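PDB 4Q7O: immunity protein from Neisseria meningitidis, which probably protects the cell that makes it by neutralising the toxin of a contact-dependent growth-inhibition system. Local coordinates for residues N18-T30 against F89-I102. Numbering follows the deposited sequence.
Sequences NNNHFVISIFFET and FSVGDDFNPEELII
I24 and F27 of helix 22-30 meet the F89 ring from two directions. I24 CD1 stands over the middle of one face, 3.6 Å from the ring centroid of F89 and 7° off the normal. The edge of F89 points into the face of F27 in a T-shaped pair, with planes at 89°. V23 fills the centre. Its CB meets L100 CB at 3.9 Å. Its CG1, anti to the backbone N (chi1 163°), reaches F89 CB, while CG2 lies against the backbone carbonyl of E98. One turn on, V91 CG1 packs against the helix backbone, 3.7 Å from F27 CA, and V91 CG2 touches I26 CG2.

The helix crosses one face of a β-hairpin, the last two strands of a four-stranded antiparallel sheet. F89, V91, E98, L100 and I102 point toward it, whereas S90, E99 and I101 point away. No hydrogen bond joins helix and hairpin. I102 CG2 sits over one face of the H21 imidazole, 3.9 Å from the ring centroid, a CH-pi contact. L100 CD2 touches H21 CB. A hydrogen bond between H21 ND1 and Y110 OH ties the ring to helix 104-121.

E98 OE1 only grazes I26 CD1, at 4.0 Å, and the edge of the F22 ring. E29 of the second subunit packs on F22. The looser, more solvent-exposed side is loop 93-97, which does not touch the helix. Within it, F95 N bonds D93 OD1 at 3.1 Å, an Asx turn.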
# COMPACT_ATOMS: atom_id res chain seq x y z
N ASN B 18 1.42 -6.96 6.55
CA ASN B 18 0.98 -8.07 7.39
C ASN B 18 -0.15 -7.69 8.35
O ASN B 18 -0.90 -8.55 8.80
CB ASN B 18 2.16 -8.71 8.13
CG ASN B 18 2.99 -9.60 7.23
OD1 ASN B 18 2.47 -10.17 6.26
ND2 ASN B 18 4.27 -9.73 7.54
N ASN B 19 -0.27 -6.40 8.65
CA ASN B 19 -1.36 -5.89 9.49
C ASN B 19 -2.58 -5.42 8.69
O ASN B 19 -3.53 -4.88 9.27
CB ASN B 19 -0.87 -4.74 10.37
CG ASN B 19 0.07 -5.19 11.48
OD1 ASN B 19 0.12 -6.37 11.83
ND2 ASN B 19 0.80 -4.24 12.06
N ASN B 20 -2.54 -5.59 7.36
CA ASN B 20 -3.63 -5.15 6.48
C ASN B 20 -3.77 -3.63 6.50
O ASN B 20 -4.83 -3.07 6.24
CB ASN B 20 -4.96 -5.84 6.85
CG ASN B 20 -5.92 -5.96 5.68
OD1 ASN B 20 -5.53 -5.84 4.51
ND2 ASN B 20 -7.19 -6.21 5.99
N HIS B 21 -2.67 -2.94 6.80
CA HIS B 21 -2.66 -1.48 6.83
C HIS B 21 -1.91 -0.91 5.64
O HIS B 21 -0.98 -0.11 5.78
CB HIS B 21 -2.07 -0.98 8.15
CG HIS B 21 -2.91 -1.33 9.33
ND1 HIS B 21 -2.42 -1.40 10.61
CD2 HIS B 21 -4.23 -1.63 9.42
CE1 HIS B 21 -3.39 -1.73 11.44
NE2 HIS B 21 -4.51 -1.86 10.74
N PHE B 22 -2.33 -1.35 4.45
CA PHE B 22 -1.70 -0.95 3.20
C PHE B 22 -1.74 0.56 2.95
O PHE B 22 -0.89 1.08 2.24
CB PHE B 22 -2.33 -1.71 2.03
CG PHE B 22 -3.83 -1.57 1.96
CD1 PHE B 22 -4.41 -0.52 1.25
CD2 PHE B 22 -4.65 -2.49 2.59
CE1 PHE B 22 -5.78 -0.39 1.18
CE2 PHE B 22 -6.03 -2.36 2.53
CZ PHE B 22 -6.60 -1.30 1.83
N VAL B 23 -2.69 1.26 3.55
CA VAL B 23 -2.71 2.72 3.43
C VAL B 23 -1.42 3.35 3.97
O VAL B 23 -0.89 4.31 3.40
CB VAL B 23 -3.97 3.32 4.13
CG1 VAL B 23 -3.80 4.82 4.37
CG2 VAL B 23 -5.22 3.05 3.28
N ILE B 24 -0.90 2.78 5.06
CA ILE B 24 0.36 3.25 5.63
C ILE B 24 1.54 3.04 4.67
O ILE B 24 2.39 3.92 4.52
CB ILE B 24 0.67 2.57 6.97
CG1 ILE B 24 -0.45 2.82 7.98
CG2 ILE B 24 2.01 3.04 7.52
CD1 ILE B 24 -0.74 4.29 8.24
N SER B 25 1.57 1.87 4.03
CA SER B 25 2.58 1.54 3.03
C SER B 25 2.58 2.58 1.91
O SER B 25 3.63 3.10 1.51
CB SER B 25 2.30 0.15 2.41
OG SER B 25 1.71 -0.76 3.33
N ILE B 26 1.39 2.89 1.41
CA ILE B 26 1.26 3.83 0.31
C ILE B 26 1.62 5.24 0.75
O ILE B 26 2.29 5.97 0.02
CB ILE B 26 -0.19 3.82 -0.24
CG1 ILE B 26 -0.53 2.45 -0.81
CG2 ILE B 26 -0.39 4.90 -1.31
CD1 ILE B 26 -2.00 2.31 -1.16
N PHE B 27 1.20 5.61 1.95
CA PHE B 27 1.49 6.92 2.52
C PHE B 27 2.98 7.24 2.48
O PHE B 27 3.40 8.26 1.92
CB PHE B 27 0.96 6.99 3.95
CG PHE B 27 1.25 8.29 4.65
CD1 PHE B 27 0.37 9.36 4.56
CD2 PHE B 27 2.39 8.43 5.43
CE1 PHE B 27 0.64 10.55 5.20
CE2 PHE B 27 2.66 9.63 6.07
CZ PHE B 27 1.79 10.68 5.95
N PHE B 28 3.80 6.36 3.04
CA PHE B 28 5.23 6.63 3.09
C PHE B 28 5.91 6.56 1.73
O PHE B 28 6.73 7.42 1.42
CB PHE B 28 5.92 5.74 4.13
CG PHE B 28 5.73 6.23 5.52
CD1 PHE B 28 6.34 7.41 5.94
CD2 PHE B 28 4.93 5.55 6.42
CE1 PHE B 28 6.17 7.89 7.22
CE2 PHE B 28 4.75 6.02 7.70
CZ PHE B 28 5.37 7.19 8.10
N GLU B 29 5.56 5.58 0.91
CA GLU B 29 6.23 5.46 -0.38
C GLU B 29 5.93 6.63 -1.29
O GLU B 29 6.82 7.13 -1.98
CB GLU B 29 5.87 4.15 -1.08
CG GLU B 29 6.51 3.99 -2.47
CD GLU B 29 8.03 4.07 -2.47
OE1 GLU B 29 8.66 3.83 -1.42
OE2 GLU B 29 8.60 4.36 -3.55
N THR B 30 4.69 7.08 -1.29
CA THR B 30 4.33 8.15 -2.22
C THR B 30 4.92 9.50 -1.79
O THR B 30 5.34 10.28 -2.63
CB THR B 30 2.81 8.22 -2.48
OG1 THR B 30 2.12 8.42 -1.25
CG2 THR B 30 2.32 6.92 -3.12
N PHE B 89 -5.51 8.41 8.62
CA PHE B 89 -4.65 8.52 7.45
C PHE B 89 -5.48 8.42 6.19
O PHE B 89 -6.45 7.67 6.13
CB PHE B 89 -3.63 7.37 7.42
CG PHE B 89 -2.55 7.50 8.42
CD1 PHE B 89 -2.76 7.11 9.74
CD2 PHE B 89 -1.30 7.98 8.05
CE1 PHE B 89 -1.75 7.22 10.68
CE2 PHE B 89 -0.28 8.08 8.99
CZ PHE B 89 -0.50 7.70 10.30
N SER B 90 -5.09 9.16 5.16
CA SER B 90 -5.67 8.91 3.85
C SER B 90 -4.65 9.08 2.74
O SER B 90 -3.69 9.84 2.87
CB SER B 90 -6.89 9.80 3.60
OG SER B 90 -6.51 11.13 3.34
N VAL B 91 -4.85 8.33 1.67
CA VAL B 91 -4.06 8.50 0.46
C VAL B 91 -4.96 8.55 -0.76
O VAL B 91 -6.08 8.02 -0.75
CB VAL B 91 -3.01 7.37 0.30
CG1 VAL B 91 -1.96 7.45 1.39
CG2 VAL B 91 -3.68 6.00 0.26
N GLY B 92 -4.47 9.19 -1.82
CA GLY B 92 -5.22 9.29 -3.06
C GLY B 92 -6.05 10.55 -3.18
O GLY B 92 -5.88 11.51 -2.41
N ASP B 93 -6.96 10.52 -4.15
CA ASP B 93 -7.81 11.66 -4.48
C ASP B 93 -8.67 12.11 -3.31
O ASP B 93 -9.19 11.29 -2.55
CB ASP B 93 -8.70 11.28 -5.67
CG ASP B 93 -9.83 12.27 -5.91
OD1 ASP B 93 -9.62 13.49 -5.71
OD2 ASP B 93 -10.93 11.82 -6.30
N ASP B 94 -8.82 13.43 -3.17
CA ASP B 94 -9.61 14.03 -2.10
C ASP B 94 -11.07 13.58 -2.14
O ASP B 94 -11.72 13.47 -1.10
CB ASP B 94 -9.53 15.56 -2.17
N PHE B 95 -11.57 13.30 -3.34
CA PHE B 95 -12.96 12.91 -3.52
C PHE B 95 -13.21 11.45 -3.17
O PHE B 95 -14.25 11.11 -2.59
CB PHE B 95 -13.42 13.18 -4.96
N ASN B 96 -12.26 10.58 -3.51
CA ASN B 96 -12.37 9.16 -3.22
C ASN B 96 -11.13 8.62 -2.53
O ASN B 96 -10.45 7.77 -3.08
CB ASN B 96 -12.58 8.37 -4.51
CG ASN B 96 -13.91 8.63 -5.14
OD1 ASN B 96 -14.00 9.12 -6.27
ND2 ASN B 96 -14.97 8.31 -4.41
N PRO B 97 -10.84 9.12 -1.32
CA PRO B 97 -9.57 8.73 -0.70
C PRO B 97 -9.61 7.31 -0.15
O PRO B 97 -10.68 6.79 0.15
CB PRO B 97 -9.43 9.73 0.45
CG PRO B 97 -10.82 10.05 0.82
CD PRO B 97 -11.61 10.03 -0.46
N GLU B 98 -8.43 6.70 -0.05
CA GLU B 98 -8.29 5.42 0.64
C GLU B 98 -7.93 5.74 2.08
O GLU B 98 -6.91 6.37 2.35
CB GLU B 98 -7.19 4.60 -0.02
CG GLU B 98 -7.34 4.47 -1.52
CD GLU B 98 -6.21 3.67 -2.13
OE1 GLU B 98 -5.94 2.56 -1.63
OE2 GLU B 98 -5.58 4.16 -3.09
N GLU B 99 -8.77 5.32 3.02
CA GLU B 99 -8.67 5.82 4.39
C GLU B 99 -8.41 4.72 5.41
O GLU B 99 -8.82 3.58 5.23
CB GLU B 99 -9.97 6.53 4.77
CG GLU B 99 -10.34 7.68 3.86
CD GLU B 99 -11.77 8.14 4.06
OE1 GLU B 99 -12.69 7.37 3.72
OE2 GLU B 99 -11.98 9.26 4.57
N LEU B 100 -7.75 5.09 6.50
CA LEU B 100 -7.47 4.16 7.58
C LEU B 100 -7.37 4.91 8.89
O LEU B 100 -6.74 5.96 8.96
CB LEU B 100 -6.15 3.42 7.32
CG LEU B 100 -5.62 2.49 8.41
CD1 LEU B 100 -6.52 1.30 8.61
CD2 LEU B 100 -4.20 2.03 8.09
N ILE B 101 -7.96 4.34 9.94
CA ILE B 101 -7.78 4.85 11.29
C ILE B 101 -7.09 3.79 12.13
O ILE B 101 -7.46 2.62 12.08
CB ILE B 101 -9.13 5.24 11.91
CG1 ILE B 101 -9.71 6.45 11.17
CG2 ILE B 101 -8.97 5.52 13.39
CD1 ILE B 101 -11.20 6.68 11.42
N ILE B 102 -6.08 4.20 12.89
CA ILE B 102 -5.38 3.30 13.81
C ILE B 102 -5.11 4.00 15.14
O ILE B 102 -5.16 5.23 15.21
CB ILE B 102 -4.05 2.78 13.21
CG1 ILE B 102 -3.17 3.94 12.72
CG2 ILE B 102 -4.32 1.79 12.08
CD1 ILE B 102 -1.78 3.50 12.25